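Local coordinates for protein PilM (Pseudomonas aeruginosa, PDB 3HG9) that is of unknown function but, as a plasmid-linked protein of the PilM family, probably takes part in pilus biogenesis, at residues B[33-41]-B[57-65]; B[12-23]-B[74-85]. All coordinates share one frame; numbering follows the deposited sequence.

Interaction 1: B[33-41]-B[57-65]; sequences NPGFSGSPA and LQGYIAAGT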
ATOM      1  N   ASN B  33      -1.182   1.227  20.610  1.00 54.89           N
ATOM      2  CA  ASN B  33      -2.208   2.105  21.214  1.00 56.23           C
ATOM      3  C   ASN B  33      -3.558   1.965  20.503  1.00 56.27           C
ATOM      4  O   ASN B  33      -4.102   2.964  19.998  1.00 56.25           O
ATOM      5  CB  ASN B  33      -1.795   3.584  21.283  1.00 56.89           C
ATOM      6  CG  ASN B  33      -1.427   4.032  22.704  1.00 59.19           C
ATOM      7  OD1 ASN B  33      -2.122   4.875  23.317  1.00 61.28           O
ATOM      8  ND2 ASN B  33      -0.332   3.470  23.237  1.00 60.03           N
ATOM      9  N   PRO B  34      -4.118   0.731  20.496  1.00 56.12           N
ATOM     10  CA  PRO B  34      -5.320   0.427  19.759  1.00 56.03           C
ATOM     11  C   PRO B  34      -6.547   1.100  20.360  1.00 56.20           C
ATOM     12  O   PRO B  34      -6.702   1.163  21.608  1.00 57.03           O
ATOM     13  CB  PRO B  34      -5.418  -1.102  19.867  1.00 56.30           C
ATOM     14  CG  PRO B  34      -4.153  -1.553  20.510  1.00 56.05           C
ATOM     15  CD  PRO B  34      -3.728  -0.416  21.331  1.00 56.13           C
ATOM     16  N   GLY B  35      -7.409   1.597  19.463  1.00 55.92           N
ATOM     17  CA  GLY B  35      -8.591   2.379  19.825  1.00 55.69           C
ATOM     18  C   GLY B  35      -8.152   3.807  20.066  1.00 55.54           C
ATOM     19  O   GLY B  35      -7.841   4.183  21.198  1.00 55.83           O
ATOM     20  N   PHE B  36      -8.086   4.590  18.992  1.00 54.99           N
ATOM     21  CA  PHE B  36      -7.621   5.965  19.064  1.00 54.25           C
ATOM     22  C   PHE B  36      -7.995   6.705  17.794  1.00 53.66           C
ATOM     23  O   PHE B  36      -7.981   6.113  16.701  1.00 54.02           O
ATOM     24  CB  PHE B  36      -6.102   6.003  19.224  1.00 54.37           C
ATOM     25  CG  PHE B  36      -5.567   7.361  19.609  1.00 54.32           C
ATOM     26  CD1 PHE B  36      -4.264   7.736  19.263  1.00 52.91           C
ATOM     27  CD2 PHE B  36      -6.368   8.273  20.315  1.00 55.47           C
ATOM     28  CE1 PHE B  36      -3.745   8.985  19.626  1.00 51.77           C
ATOM     29  CE2 PHE B  36      -5.862   9.541  20.697  1.00 55.56           C
ATOM     30  CZ  PHE B  36      -4.533   9.888  20.344  1.00 54.65           C
ATOM     31  N   SER B  37      -8.316   7.991  17.926  1.00 51.93           N
ATOM     32  CA  SER B  37      -8.580   8.780  16.733  1.00 50.47           C
ATOM     33  C   SER B  37      -7.795  10.076  16.632  1.00 48.91           C
ATOM     34  O   SER B  37      -8.318  11.184  16.624  1.00 47.76           O
ATOM     35  CB  SER B  37     -10.077   8.929  16.466  1.00 50.89           C
ATOM     36  OG  SER B  37     -10.577   7.706  15.957  1.00 51.82           O
ATOM     37  N   GLY B  38      -6.492   9.878  16.459  1.00 48.73           N
ATOM     38  CA  GLY B  38      -5.526  10.961  16.402  1.00 46.85           C
ATOM     39  C   GLY B  38      -5.660  11.868  17.611  1.00 45.60           C
ATOM     40  O   GLY B  38      -6.251  11.524  18.632  1.00 45.36           O
ATOM     41  N   SER B  39      -5.115  13.055  17.506  1.00 44.59           N
ATOM     42  CA  SER B  39      -4.379  13.474  16.383  1.00 43.53           C
ATOM     43  C   SER B  39      -3.135  13.762  17.145  1.00 42.77           C
ATOM     44  O   SER B  39      -2.828  14.927  17.357  1.00 45.35           O
ATOM     45  CB  SER B  39      -4.964  14.760  15.824  1.00 43.38           C
ATOM     46  OG  SER B  39      -5.289  14.618  14.442  1.00 45.66           O
ATOM     47  N   PRO B  40      -2.394  12.706  17.558  1.00 41.46           N
ATOM     48  CA  PRO B  40      -1.449  12.879  18.665  1.00 41.09           C
ATOM     49  C   PRO B  40      -0.403  13.983  18.465  1.00 40.34           C
ATOM     50  O   PRO B  40       0.067  14.177  17.359  1.00 40.47           O
ATOM     51  CB  PRO B  40      -0.774  11.484  18.790  1.00 41.12           C
ATOM     52  CG  PRO B  40      -0.941  10.817  17.458  1.00 39.41           C
ATOM     53  CD  PRO B  40      -2.114  11.479  16.761  1.00 40.90           C
ATOM     54  N   ALA B  41      -0.033  14.685  19.532  1.00 40.34           N
ATOM     55  CA  ALA B  41       1.147  15.598  19.455  1.00 40.03           C
ATOM     56  C   ALA B  41       2.449  14.856  19.456  1.00 39.28           C
ATOM     57  O   ALA B  41       2.629  13.834  20.150  1.00 38.13           O
ATOM     58  CB  ALA B  41       1.163  16.608  20.559  1.00 39.84           C
ATOM     59  N   LEU B  57       2.533  19.792   8.310  1.00 33.49           N
ATOM     60  CA  LEU B  57       2.548  18.296   8.447  1.00 33.05           C
ATOM     61  C   LEU B  57       1.651  17.843   9.566  1.00 31.82           C
ATOM     62  O   LEU B  57       1.990  17.929  10.779  1.00 30.86           O
ATOM     63  CB  LEU B  57       3.938  17.702   8.732  1.00 32.49           C
ATOM     64  CG  LEU B  57       4.352  16.415   8.016  1.00 34.32           C
ATOM     65  CD1 LEU B  57       5.748  15.965   8.541  1.00 35.13           C
ATOM     66  CD2 LEU B  57       3.355  15.279   7.966  1.00 32.24           C
ATOM     67  N   GLN B  58       0.519  17.317   9.141  1.00 30.24           N
ATOM     68  CA  GLN B  58      -0.527  16.980  10.053  1.00 29.66           C
ATOM     69  C   GLN B  58      -0.703  15.523   9.943  1.00 29.01           C
ATOM     70  O   GLN B  58      -0.381  14.976   8.919  1.00 29.37           O
ATOM     71  CB  GLN B  58      -1.792  17.749   9.655  1.00 29.46           C
ATOM     72  CG  GLN B  58      -1.732  19.249  10.085  1.00 30.87           C
ATOM     73  CD  GLN B  58      -3.098  19.854  10.064  1.00 30.55           C
ATOM     74  OE1 GLN B  58      -3.428  20.620   9.129  1.00 28.30           O
ATOM     75  NE2 GLN B  58      -3.967  19.414  11.018  1.00 26.50           N
ATOM     76  N   GLY B  59      -1.187  14.887  10.995  1.00 29.30           N
ATOM     77  CA  GLY B  59      -1.476  13.486  10.931  1.00 30.15           C
ATOM     78  C   GLY B  59      -2.778  13.259  11.641  1.00 31.88           C
ATOM     79  O   GLY B  59      -3.152  14.114  12.421  1.00 30.95           O
ATOM     80  N   TYR B  60      -3.440  12.106  11.388  1.00 33.08           N
ATOM     81  CA  TYR B  60      -4.724  11.710  12.009  1.00 35.01           C
ATOM     82  C   TYR B  60      -4.758  10.170  12.125  1.00 37.15           C
ATOM     83  O   TYR B  60      -3.929   9.453  11.542  1.00 38.36           O
ATOM     84  CB  TYR B  60      -5.899  12.210  11.132  1.00 35.54           C
ATOM     85  CG  TYR B  60      -7.266  12.373  11.797  1.00 36.62           C
ATOM     86  CD1 TYR B  60      -7.432  13.258  12.873  1.00 40.24           C
ATOM     87  CD2 TYR B  60      -8.408  11.693  11.330  1.00 34.48           C
ATOM     88  CE1 TYR B  60      -8.681  13.428  13.503  1.00 39.87           C
ATOM     89  CE2 TYR B  60      -9.661  11.867  11.946  1.00 33.53           C
ATOM     90  CZ  TYR B  60      -9.783  12.751  13.041  1.00 38.55           C
ATOM     91  OH  TYR B  60     -10.964  12.990  13.731  1.00 37.76           O
ATOM     92  N   ILE B  61      -5.702   9.632  12.861  1.00 37.89           N
ATOM     93  CA  ILE B  61      -5.886   8.214  12.802  1.00 38.27           C
ATOM     94  C   ILE B  61      -7.378   8.153  12.731  1.00 40.43           C
ATOM     95  O   ILE B  61      -8.100   9.088  13.188  1.00 39.62           O
ATOM     96  CB  ILE B  61      -5.306   7.458  14.037  1.00 38.35           C
ATOM     97  CG1 ILE B  61      -3.785   7.618  14.065  1.00 39.17           C
ATOM     98  CG2 ILE B  61      -5.650   5.938  14.011  1.00 37.65           C
ATOM     99  CD1 ILE B  61      -3.106   7.209  15.336  1.00 38.62           C
ATOM    100  N   ALA B  62      -7.841   7.072  12.124  1.00 41.12           N
ATOM    101  CA  ALA B  62      -9.247   6.796  12.002  1.00 42.31           C
ATOM    102  C   ALA B  62      -9.312   5.293  11.630  1.00 43.30           C
ATOM    103  O   ALA B  62      -8.590   4.849  10.727  1.00 43.75           O
ATOM    104  CB  ALA B  62      -9.848   7.680  10.930  1.00 42.95           C
ATOM    105  N   ALA B  63     -10.146   4.518  12.345  1.00 43.62           N
ATOM    106  CA  ALA B  63      -9.879   3.097  12.528  1.00 43.66           C
ATOM    107  C   ALA B  63      -8.457   3.076  13.080  1.00 42.96           C
ATOM    108  O   ALA B  63      -7.933   4.148  13.379  1.00 44.21           O
ATOM    109  CB  ALA B  63      -9.988   2.326  11.180  1.00 43.38           C
ATOM    110  N   GLY B  64      -7.840   1.899  13.254  1.00 42.02           N
ATOM    111  CA  GLY B  64      -6.358   1.825  13.485  1.00 40.05           C
ATOM    112  C   GLY B  64      -5.452   2.096  12.255  1.00 38.01           C
ATOM    113  O   GLY B  64      -4.300   1.675  12.220  1.00 37.10           O
ATOM    114  N   THR B  65      -5.983   2.816  11.265  1.00 37.03           N
ATOM    115  CA  THR B  65      -5.258   3.233  10.082  1.00 36.51           C
ATOM    116  C   THR B  65      -4.888   4.699  10.263  1.00 37.86           C
ATOM    117  O   THR B  65      -5.708   5.485  10.804  1.00 38.39           O
ATOM    118  CB  THR B  65      -6.144   3.292   8.844  1.00 36.94           C
ATOM    119  OG1 THR B  65      -6.479   4.663   8.598  1.00 33.12           O
ATOM    120  CG2 THR B  65      -7.403   2.420   8.954  1.00 32.90           C
TER

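Interaction 2: B[12-23]-B[74-85]; sequences VDTLARSLLLYR and PAGLAAAVDTGT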
ATOM      1  N   VAL B  12      11.441  19.667  -2.235  1.00 39.90           N
ATOM      2  CA  VAL B  12      10.152  19.174  -1.714  1.00 37.71           C
ATOM      3  C   VAL B  12      10.239  17.692  -1.450  1.00 36.57           C
ATOM      4  O   VAL B  12       9.353  17.094  -0.838  1.00 35.87           O
ATOM      5  CB  VAL B  12       8.954  19.481  -2.670  1.00 36.76           C
ATOM      6  CG1 VAL B  12       8.911  20.959  -2.965  1.00 37.85           C
ATOM      7  CG2 VAL B  12       9.000  18.670  -3.998  1.00 35.64           C
ATOM      8  N   ASP B  13      11.350  17.138  -1.915  1.00 35.20           N
ATOM      9  CA  ASP B  13      11.716  15.752  -1.765  1.00 35.52           C
ATOM     10  C   ASP B  13      12.179  15.476  -0.308  1.00 35.14           C
ATOM     11  O   ASP B  13      11.998  14.352   0.241  1.00 34.95           O
ATOM     12  CB  ASP B  13      12.782  15.474  -2.811  1.00 36.53           C
ATOM     13  CG  ASP B  13      12.434  16.156  -4.181  1.00 40.32           C
ATOM     14  OD1 ASP B  13      11.471  15.672  -4.858  1.00 40.65           O
ATOM     15  OD2 ASP B  13      13.081  17.200  -4.547  1.00 42.69           O
ATOM     16  N   THR B  14      12.752  16.511   0.310  1.00 32.75           N
ATOM     17  CA  THR B  14      13.034  16.507   1.718  1.00 31.01           C
ATOM     18  C   THR B  14      11.682  16.572   2.444  1.00 30.89           C
ATOM     19  O   THR B  14      11.364  15.818   3.353  1.00 31.45           O
ATOM     20  CB  THR B  14      13.823  17.788   2.041  1.00 31.63           C
ATOM     21  OG1 THR B  14      15.216  17.590   1.797  1.00 28.14           O
ATOM     22  CG2 THR B  14      13.618  18.247   3.516  1.00 32.54           C
ATOM     23  N   LEU B  15      10.845  17.478   2.039  1.00 29.77           N
ATOM     24  CA  LEU B  15       9.559  17.528   2.643  1.00 29.23           C
ATOM     25  C   LEU B  15       8.708  16.224   2.526  1.00 28.46           C
ATOM     26  O   LEU B  15       7.957  15.869   3.461  1.00 28.59           O
ATOM     27  CB  LEU B  15       8.835  18.705   2.023  1.00 30.02           C
ATOM     28  CG  LEU B  15       7.511  18.961   2.711  1.00 32.86           C
ATOM     29  CD1 LEU B  15       7.767  19.282   4.168  1.00 35.22           C
ATOM     30  CD2 LEU B  15       6.696  20.095   1.997  1.00 33.79           C
ATOM     31  N   ALA B  16       8.775  15.557   1.368  1.00 27.16           N
ATOM     32  CA  ALA B  16       8.018  14.324   1.139  1.00 26.23           C
ATOM     33  C   ALA B  16       8.542  13.217   2.044  1.00 25.70           C
ATOM     34  O   ALA B  16       7.766  12.533   2.695  1.00 25.60           O
ATOM     35  CB  ALA B  16       8.134  13.902  -0.343  1.00 26.66           C
ATOM     36  N   ARG B  17       9.862  13.067   2.070  1.00 25.92           N
ATOM     37  CA  ARG B  17      10.586  12.283   3.054  1.00 28.66           C
ATOM     38  C   ARG B  17      10.205  12.542   4.568  1.00 29.14           C
ATOM     39  O   ARG B  17       9.971  11.574   5.323  1.00 30.42           O
ATOM     40  CB  ARG B  17      12.106  12.448   2.796  1.00 29.99           C
ATOM     41  CG  ARG B  17      12.689  11.412   1.754  1.00 34.84           C
ATOM     42  CD  ARG B  17      14.240  11.479   1.661  1.00 45.66           C
ATOM     43  NE  ARG B  17      14.984  10.196   1.561  1.00 52.07           N
ATOM     44  CZ  ARG B  17      15.243   9.527   0.425  1.00 57.07           C
ATOM     45  NH1 ARG B  17      14.827   9.994  -0.754  1.00 58.89           N
ATOM     46  NH2 ARG B  17      15.913   8.367   0.446  1.00 58.21           N
ATOM     47  N   SER B  18      10.095  13.801   4.991  1.00 27.35           N
ATOM     48  CA  SER B  18       9.617  14.116   6.357  1.00 28.17           C
ATOM     49  C   SER B  18       8.160  13.634   6.553  1.00 28.62           C
ATOM     50  O   SER B  18       7.830  12.941   7.531  1.00 28.20           O
ATOM     51  CB  SER B  18       9.694  15.643   6.600  1.00 28.78           C
ATOM     52  OG  SER B  18      11.003  16.147   6.269  1.00 25.17           O
ATOM     53  N   LEU B  19       7.290  13.976   5.611  1.00 27.20           N
ATOM     54  CA  LEU B  19       5.995  13.383   5.634  1.00 28.67           C
ATOM     55  C   LEU B  19       6.085  11.842   5.869  1.00 29.19           C
ATOM     56  O   LEU B  19       5.466  11.302   6.802  1.00 28.85           O
ATOM     57  CB  LEU B  19       5.276  13.703   4.326  1.00 29.35           C
ATOM     58  CG  LEU B  19       3.804  13.268   4.403  1.00 31.42           C
ATOM     59  CD1 LEU B  19       2.962  14.309   3.639  1.00 35.59           C
ATOM     60  CD2 LEU B  19       3.537  11.882   3.794  1.00 32.76           C
ATOM     61  N   LEU B  20       6.852  11.133   5.037  1.00 28.55           N
ATOM     62  CA  LEU B  20       6.822   9.643   5.098  1.00 29.12           C
ATOM     63  C   LEU B  20       7.289   9.214   6.468  1.00 30.75           C
ATOM     64  O   LEU B  20       6.732   8.280   7.130  1.00 32.77           O
ATOM     65  CB  LEU B  20       7.717   9.028   4.022  1.00 26.59           C
ATOM     66  CG  LEU B  20       6.944   9.306   2.785  1.00 25.01           C
ATOM     67  CD1 LEU B  20       7.613   8.782   1.545  1.00 31.55           C
ATOM     68  CD2 LEU B  20       5.485   8.762   2.974  1.00 23.13           C
ATOM     69  N   LEU B  21       8.291   9.937   6.921  1.00 30.67           N
ATOM     70  CA  LEU B  21       8.862   9.631   8.190  1.00 31.40           C
ATOM     71  C   LEU B  21       7.864   9.867   9.334  1.00 30.66           C
ATOM     72  O   LEU B  21       7.827   9.093  10.303  1.00 29.46           O
ATOM     73  CB  LEU B  21      10.070  10.505   8.341  1.00 32.15           C
ATOM     74  CG  LEU B  21      10.845  10.346   9.607  1.00 35.86           C
ATOM     75  CD1 LEU B  21      12.166  10.976   9.224  1.00 39.92           C
ATOM     76  CD2 LEU B  21      10.161  11.064  10.796  1.00 35.18           C
ATOM     77  N   TYR B  22       7.069  10.933   9.242  1.00 31.44           N
ATOM     78  CA  TYR B  22       6.059  11.254  10.312  1.00 30.85           C
ATOM     79  C   TYR B  22       4.970  10.213  10.259  1.00 31.26           C
ATOM     80  O   TYR B  22       4.572   9.626  11.275  1.00 29.58           O
ATOM     81  CB  TYR B  22       5.432  12.580  10.024  1.00 30.53           C
ATOM     82  CG  TYR B  22       4.436  13.086  11.020  1.00 26.56           C
ATOM     83  CD1 TYR B  22       4.843  13.782  12.144  1.00 25.20           C
ATOM     84  CD2 TYR B  22       3.060  12.992  10.760  1.00 27.83           C
ATOM     85  CE1 TYR B  22       3.863  14.298  13.087  1.00 27.18           C
ATOM     86  CE2 TYR B  22       2.084  13.513  11.659  1.00 25.83           C
ATOM     87  CZ  TYR B  22       2.486  14.141  12.807  1.00 23.23           C
ATOM     88  OH  TYR B  22       1.519  14.654  13.642  1.00 28.04           O
ATOM     89  N   ARG B  23       4.531   9.953   9.032  1.00 32.39           N
ATOM     90  CA  ARG B  23       3.563   8.900   8.793  1.00 33.71           C
ATOM     91  C   ARG B  23       3.898   7.600   9.552  1.00 35.17           C
ATOM     92  O   ARG B  23       3.023   6.955  10.189  1.00 36.87           O
ATOM     93  CB  ARG B  23       3.408   8.587   7.281  1.00 33.42           C
ATOM     94  CG  ARG B  23       2.222   7.611   7.052  1.00 32.05           C
ATOM     95  CD  ARG B  23       1.945   7.316   5.628  1.00 34.52           C
ATOM     96  NE  ARG B  23       2.792   6.234   5.115  1.00 34.91           N
ATOM     97  CZ  ARG B  23       2.631   5.655   3.925  1.00 37.76           C
ATOM     98  NH1 ARG B  23       1.636   6.063   3.152  1.00 35.54           N
ATOM     99  NH2 ARG B  23       3.473   4.677   3.495  1.00 37.56           N
ATOM    100  N   PRO B  74       2.553  22.339  -1.640  1.00 39.11           N
ATOM    101  CA  PRO B  74       3.590  22.933  -2.492  1.00 39.59           C
ATOM    102  C   PRO B  74       3.667  22.112  -3.697  1.00 39.38           C
ATOM    103  O   PRO B  74       3.093  21.042  -3.682  1.00 41.41           O
ATOM    104  CB  PRO B  74       4.861  22.721  -1.684  1.00 39.66           C
ATOM    105  CG  PRO B  74       4.388  22.839  -0.286  1.00 39.85           C
ATOM    106  CD  PRO B  74       3.071  22.077  -0.286  1.00 39.52           C
ATOM    107  N   ALA B  75       4.358  22.558  -4.739  1.00 39.03           N
ATOM    108  CA  ALA B  75       4.256  21.853  -6.019  1.00 38.38           C
ATOM    109  C   ALA B  75       5.331  20.807  -6.243  1.00 38.03           C
ATOM    110  O   ALA B  75       6.481  20.999  -5.883  1.00 37.82           O
ATOM    111  CB  ALA B  75       4.185  22.842  -7.182  1.00 39.09           C
ATOM    112  N   GLY B  76       4.940  19.696  -6.869  1.00 38.82           N
ATOM    113  CA  GLY B  76       5.807  18.511  -7.070  1.00 37.57           C
ATOM    114  C   GLY B  76       5.810  17.544  -5.893  1.00 37.51           C
ATOM    115  O   GLY B  76       6.638  16.634  -5.857  1.00 38.53           O
ATOM    116  N   LEU B  77       4.873  17.725  -4.959  1.00 36.87           N
ATOM    117  CA  LEU B  77       4.900  17.109  -3.597  1.00 37.37           C
ATOM    118  C   LEU B  77       4.154  15.797  -3.589  1.00 38.14           C
ATOM    119  O   LEU B  77       4.538  14.860  -2.857  1.00 39.00           O
ATOM    120  CB  LEU B  77       4.241  18.028  -2.509  1.00 35.18           C
ATOM    121  CG  LEU B  77       3.986  17.320  -1.160  1.00 33.41           C
ATOM    122  CD1 LEU B  77       5.240  17.037  -0.312  1.00 34.04           C
ATOM    123  CD2 LEU B  77       2.977  17.990  -0.276  1.00 29.63           C
ATOM    124  N   ALA B  78       3.053  15.747  -4.351  1.00 38.83           N
ATOM    125  CA  ALA B  78       2.280  14.495  -4.538  1.00 38.34           C
ATOM    126  C   ALA B  78       3.211  13.514  -5.203  1.00 38.48           C
ATOM    127  O   ALA B  78       3.581  12.444  -4.647  1.00 38.59           O
ATOM    128  CB  ALA B  78       1.074  14.755  -5.417  1.00 38.57           C
ATOM    129  N   ALA B  79       3.647  13.903  -6.387  1.00 38.15           N
ATOM    130  CA  ALA B  79       4.560  13.072  -7.131  1.00 38.17           C
ATOM    131  C   ALA B  79       5.665  12.601  -6.205  1.00 38.59           C
ATOM    132  O   ALA B  79       5.725  11.416  -5.846  1.00 39.04           O
ATOM    133  CB  ALA B  79       5.109  13.831  -8.302  1.00 37.60           C
ATOM    134  N   ALA B  80       6.512  13.534  -5.773  1.00 39.13           N
ATOM    135  CA  ALA B  80       7.692  13.213  -4.966  1.00 39.04           C
ATOM    136  C   ALA B  80       7.369  12.228  -3.853  1.00 39.89           C
ATOM    137  O   ALA B  80       8.220  11.409  -3.503  1.00 41.44           O
ATOM    138  CB  ALA B  80       8.285  14.471  -4.383  1.00 38.59           C
ATOM    139  N   VAL B  81       6.153  12.297  -3.295  1.00 39.92           N
ATOM    140  CA  VAL B  81       5.740  11.390  -2.189  1.00 39.15           C
ATOM    141  C   VAL B  81       5.292  10.025  -2.672  1.00 39.99           C
ATOM    142  O   VAL B  81       5.552   9.020  -2.029  1.00 38.76           O
ATOM    143  CB  VAL B  81       4.529  11.942  -1.414  1.00 39.01           C
ATOM    144  CG1 VAL B  81       3.892  10.816  -0.594  1.00 34.77           C
ATOM    145  CG2 VAL B  81       4.970  13.144  -0.507  1.00 37.78           C
ATOM    146  N   ASP B  82       4.541  10.010  -3.774  1.00 41.11           N
ATOM    147  CA  ASP B  82       4.018   8.771  -4.364  1.00 42.92           C
ATOM    148  C   ASP B  82       5.249   7.912  -4.669  1.00 43.44           C
ATOM    149  O   ASP B  82       5.349   6.732  -4.302  1.00 43.30           O
ATOM    150  CB  ASP B  82       3.245   9.222  -5.607  1.00 43.89           C
ATOM    151  CG  ASP B  82       2.730   8.105  -6.472  1.00 46.22           C
ATOM    152  OD1 ASP B  82       1.627   7.549  -6.152  1.00 50.15           O
ATOM    153  OD2 ASP B  82       3.354   7.907  -7.560  1.00 47.27           O
ATOM    154  N   THR B  83       6.237   8.564  -5.249  1.00 43.84           N
ATOM    155  CA  THR B  83       7.510   7.948  -5.482  1.00 45.50           C
ATOM    156  C   THR B  83       8.132   7.250  -4.285  1.00 45.03           C
ATOM    157  O   THR B  83       8.459   6.087  -4.376  1.00 46.27           O
ATOM    158  CB  THR B  83       8.486   8.990  -6.010  1.00 45.92           C
ATOM    159  OG1 THR B  83       7.720  10.093  -6.546  1.00 48.69           O
ATOM    160  CG2 THR B  83       9.353   8.370  -7.077  1.00 45.85           C
ATOM    161  N   GLY B  84       8.322   7.948  -3.178  1.00 44.87           N
ATOM    162  CA  GLY B  84       9.027   7.353  -2.046  1.00 44.49           C
ATOM    163  C   GLY B  84       8.232   6.350  -1.244  1.00 45.17           C
ATOM    164  O   GLY B  84       8.658   5.937  -0.162  1.00 45.16           O
ATOM    165  N   THR B  85       7.080   5.933  -1.762  1.00 46.30           N
ATOM    166  CA  THR B  85       6.160   5.086  -0.971  1.00 47.33           C
ATOM    167  C   THR B  85       6.141   3.617  -1.418  1.00 48.05           C
ATOM    168  O   THR B  85       6.471   2.737  -0.627  1.00 48.06           O
ATOM    169  CB  THR B  85       4.712   5.669  -0.889  1.00 47.26           C
ATOM    170  OG1 THR B  85       4.301   6.153  -2.171  1.00 47.88           O
ATOM    171  CG2 THR B  85       4.649   6.843   0.112  1.00 47.20           C
TER

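Interaction 1: B[33-41]-B[57-65]
G38 and Y60 form the nearest CA pair across the two segments, 4.5 Å apart, where the irregular run 36-39, with a cis peptide bond before S39, passes roughly antiparallel (161°) to residues 59-63. The backbones themselves touch through a CA-H...O contact, S37 CA lying 3.6 Å from I61 O. No backbone N-H...O hydrogen bond links the two, so the loop lies along the strand without joining it as a regular neighbour. The one hydrogen bond across the contact comes from a side chain: S39 OG donates to G59 O at 3.0 Å, in the carbonyl plane and on a lone pair, with a C=O...donor angle of 141°. The same hydroxyl meets the Y60 ring at its edge, S39 OG lying 3.0 Å from Y60 CD1. The CA–CB bond of Y60 points away from the loop, and CG anti to the backbone N (chi1 -158°) turns this ring edge back to S39.

I61 points into the contact, its CB set against G38 N. One branch, I61 CG2, reaches to 3.6 Å from F36 O. The other ends in a loose apolar contact, I61 CD1 to F36 CD1 at 4.1 Å.

Beyond the loop, strand 57-62 pairs antiparallel with strand 65-70 in a tight hairpin, I61 and P40 pack on A30 and L26 of helix 12-31, and Y60 touches P111 of the second subunit.

Interaction 2: B[12-23]-B[74-85]
A16 meets three side chains of helix 77-83 at once. Its CB lies 3.3 Å from V81 CG2, a tight fit, and 4.1 Å from A80 CB, while L77 CD1 comes within 4.1 Å of A16 CA. L15 extends this apolar patch by crossing L77 obliquely. The V81 methyls split around CB: chi1 of 163° puts CG1 anti to the backbone N and turns CG2 to A16.

Either end of the patch is closed by methyls against backbone carbonyls. At the start of helix 12-31, V12 CG2 lies 3.6 Å from G76 O. One turn beyond A16, L20 forks: its CD1 is 3.5 Å from G84 O and its CD2 is 3.5 Å from T85 CG2, with the L20 and T85 side chains crossing at about a right angle. No hydrogen bond spans the two segments, so the contact rests on packing, with D13 adding only an approach of OD1 to the A80 methyl.

Farther out, glycines mark both ends of the shorter helix: G76, with positive phi, is its N-cap, and G84 is the first residue to leave helical geometry. L20 CD2 also sits over one face of the R23 guanidinium, 4.2 Å above its plane. The R23 chain bends at chi3 (85°), and its NH2 forms a salt bridge with D88 of the second subunit. V90 of the second subunit packs on V81 and T85.

The axes of 12-23 and 77-83 approach to 8.7 Å and cross at -54°. V12, A16 and L20, spaced four apart, face a row running from G76 and L77 through A80 and V81 to G84 and T85. Together these features are consistent with ridges-into-grooves packing of two alpha helices, with small residues where they meet.

How the interactions relate
Helix 12-31 ties the two contacts together. Residues 12-23 of the helix meet helix 77-83, while L19 and Y22 of the same segment, and A30 farther on, pack against the hairpin on which interaction 1 is built. The centres are 20 Å apart, yet the segments touch: L57 CD2 and G59 N each lie 3.6 Å from the Y22 ring, at CD2 and CE2 respectively. Along the chain, interaction 1 is nested inside the loop closed by interaction 2, so helix 77-83 returns to the start of the long helix after the hairpin is complete. In the two-chain assembly the second subunit packs against both parts of this helix-and-hairpin unit.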